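Local coordinates for protein PTS system, IIA component (Streptococcus pneumoniae serotype 4, PDB 5T3U) that probably serves as the IIA phosphoryl carrier of a mannose-family sugar phosphotransferase system associated with fucose utilization, working in the cytoplasm, at residues E70-T75 against D97-F102. Sequence-based numbering, arbitrary orientation.
Sequences EVIVLT and DIVTGF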
loop_
_atom_site.group_PDB
_atom_site.type_symbol
_atom_site.label_atom_id
_atom_site.label_comp_id
_atom_site.label_asym_id
_atom_site.label_seq_id
_atom_site.Cartn_x
_atom_site.Cartn_y
_atom_site.Cartn_z
ATOM N N GLU A 70 7.321 6.768 -21.226
ATOM C CA GLU A 70 6.529 7.394 -20.183
ATOM C C GLU A 70 6.961 6.906 -18.805
ATOM O O GLU A 70 7.644 5.872 -18.685
ATOM C CB GLU A 70 5.089 6.968 -20.329
ATOM C CG GLU A 70 4.407 7.322 -21.601
ATOM C CD GLU A 70 3.074 6.621 -21.670
ATOM O OE1 GLU A 70 2.733 5.850 -20.727
ATOM O OE2 GLU A 70 2.370 6.835 -22.668
ATOM N N VAL A 71 6.563 7.641 -17.763
ATOM C CA VAL A 71 6.757 7.199 -16.378
ATOM C C VAL A 71 5.441 7.374 -15.586
ATOM O O VAL A 71 4.768 8.404 -15.692
ATOM C CB VAL A 71 7.944 7.938 -15.719
ATOM C CG1 VAL A 71 8.042 7.643 -14.202
ATOM C CG2 VAL A 71 9.235 7.568 -16.403
ATOM N N ILE A 72 5.064 6.350 -14.826
ATOM C CA ILE A 72 4.020 6.485 -13.819
ATOM C C ILE A 72 4.693 6.617 -12.455
ATOM O O ILE A 72 5.515 5.799 -12.064
ATOM C CB ILE A 72 2.995 5.312 -13.878
ATOM C CG1 ILE A 72 2.393 5.233 -15.288
ATOM C CG2 ILE A 72 1.809 5.503 -12.840
ATOM C CD1 ILE A 72 1.534 4.019 -15.493
ATOM N N VAL A 73 4.383 7.715 -11.779
ATOM C CA VAL A 73 4.778 7.939 -10.414
ATOM C C VAL A 73 3.621 7.472 -9.524
ATOM O O VAL A 73 2.467 7.936 -9.674
ATOM C CB VAL A 73 5.077 9.450 -10.154
ATOM C CG1 VAL A 73 5.514 9.685 -8.711
ATOM C CG2 VAL A 73 6.152 9.967 -11.114
ATOM N N LEU A 74 3.927 6.549 -8.619
ATOM C CA LEU A 74 2.963 6.123 -7.588
ATOM C C LEU A 74 3.362 6.781 -6.287
ATOM O O LEU A 74 4.525 6.684 -5.868
ATOM C CB LEU A 74 2.966 4.607 -7.429
ATOM C CG LEU A 74 2.633 3.773 -8.672
ATOM C CD1 LEU A 74 2.624 2.279 -8.284
ATOM C CD2 LEU A 74 1.315 4.197 -9.347
ATOM N N THR A 75 2.422 7.487 -5.664
ATOM C CA THR A 75 2.710 8.102 -4.369
ATOM C C THR A 75 1.738 7.587 -3.288
ATOM O O THR A 75 0.640 7.108 -3.589
ATOM C CB THR A 75 2.638 9.630 -4.430
ATOM O OG1 THR A 75 1.289 9.996 -4.701
ATOM C CG2 THR A 75 3.610 10.205 -5.537
ATOM N N ASP A 97 2.820 10.416 -15.536
ATOM C CA ASP A 97 1.568 10.312 -14.808
ATOM C C ASP A 97 1.795 10.166 -13.315
ATOM O O ASP A 97 2.826 9.654 -12.894
ATOM C CB ASP A 97 0.727 9.147 -15.333
ATOM C CG ASP A 97 0.100 9.466 -16.666
ATOM O OD1 ASP A 97 -0.633 10.480 -16.730
ATOM O OD2 ASP A 97 0.372 8.729 -17.646
ATOM N N ILE A 98 0.815 10.623 -12.533
ATOM C CA ILE A 98 0.892 10.557 -11.067
ATOM C C ILE A 98 -0.378 9.919 -10.511
ATOM O O ILE A 98 -1.468 10.463 -10.685
ATOM C CB ILE A 98 1.093 11.961 -10.419
ATOM C CG1 ILE A 98 2.298 12.693 -11.061
ATOM C CG2 ILE A 98 1.251 11.800 -8.870
ATOM C CD1 ILE A 98 2.385 14.166 -10.716
ATOM N N VAL A 99 -0.242 8.754 -9.868
ATOM C CA VAL A 99 -1.394 8.079 -9.243
ATOM C C VAL A 99 -1.091 7.962 -7.758
ATOM O O VAL A 99 -0.062 7.406 -7.370
ATOM C CB VAL A 99 -1.711 6.695 -9.881
ATOM C CG1 VAL A 99 -2.939 6.044 -9.228
ATOM C CG2 VAL A 99 -1.969 6.844 -11.374
ATOM N N THR A 100 -1.963 8.526 -6.925
ATOM C CA THR A 100 -1.698 8.507 -5.499
ATOM C C THR A 100 -2.529 7.427 -4.768
ATOM O O THR A 100 -3.400 6.812 -5.371
ATOM C CB THR A 100 -1.856 9.910 -4.827
ATOM O OG1 THR A 100 -1.318 9.837 -3.505
ATOM C CG2 THR A 100 -3.294 10.304 -4.711
ATOM N N GLY A 101 -2.244 7.197 -3.487
ATOM C CA GLY A 101 -3.016 6.208 -2.714
ATOM C C GLY A 101 -2.860 4.770 -3.200
ATOM O O GLY A 101 -3.759 3.939 -2.983
ATOM N N PHE A 102 -1.715 4.454 -3.823
ATOM C CA PHE A 102 -1.513 3.139 -4.438
ATOM C C PHE A 102 -1.558 1.962 -3.459
ATOM O O PHE A 102 -1.241 2.106 -2.266
ATOM C CB PHE A 102 -0.194 3.086 -5.248
ATOM C CG PHE A 102 1.060 2.916 -4.413
ATOM C CD1 PHE A 102 1.779 4.025 -3.966
ATOM C CD2 PHE A 102 1.554 1.651 -4.124
ATOM C CE1 PHE A 102 2.964 3.869 -3.193
ATOM C CE2 PHE A 102 2.714 1.483 -3.357
ATOM C CZ PHE A 102 3.427 2.601 -2.897
HETATM O O HOH W 1 2.586 7.968 -18.214
#
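Thr-75 OG1 meets Thr-100 OG1 at 2.9 Å in a hydroxyl-hydroxyl hydrogen bond, and Asn-83 ND2, from the crossover helix 81-90 of this beta-alpha-beta unit, binds the same Thr-75 oxygen. With Thr-75 OG1 between its backbone N and carbonyl carbon (chi1 66°) and Thr-100 OG1 anti to its backbone N (chi1 -168°), the two hydroxyls meet across the parallel strands. Within this chain 96-100 is an outermost strand of the four-stranded parallel sheet of this EIIA-man-type domain, and 68-75 is its inner neighbour. Backbone bonds alternate along the pair. Asp-97 N donates to Val-71 O, and Val-73 N donates to Asp-97 O at 2.7 Å, nearly straight at the hydrogen. Val-99 N then donates to Val-73 O, and Thr-75 N to Val-99 O. On one face Leu-74 and Val-99 lie side by side, with Leu-74 CD2 4.0 Å from Val-99 CB. On the other face Val-73 CB is 4.4 Å from Ile-98 CG1. Helix 104-112 covers Leu-74 and Val-99, while Val-73 packs on helix 50-65. Val-99 and Thr-100 also pair with an antiparallel strand of the second subunit, which continues the sheet across the dimer interface. Past the strand the chain turns at Gly-101, whose N makes a weak, bent hydrogen bond to Thr-75 O (117° at the hydrogen). Phe-102 CD1 lies 3.7 Å from Leu-74 CB; Thr-75 O lies near the ring plane at its edge, 3.3 Å from Phe-102 CD1.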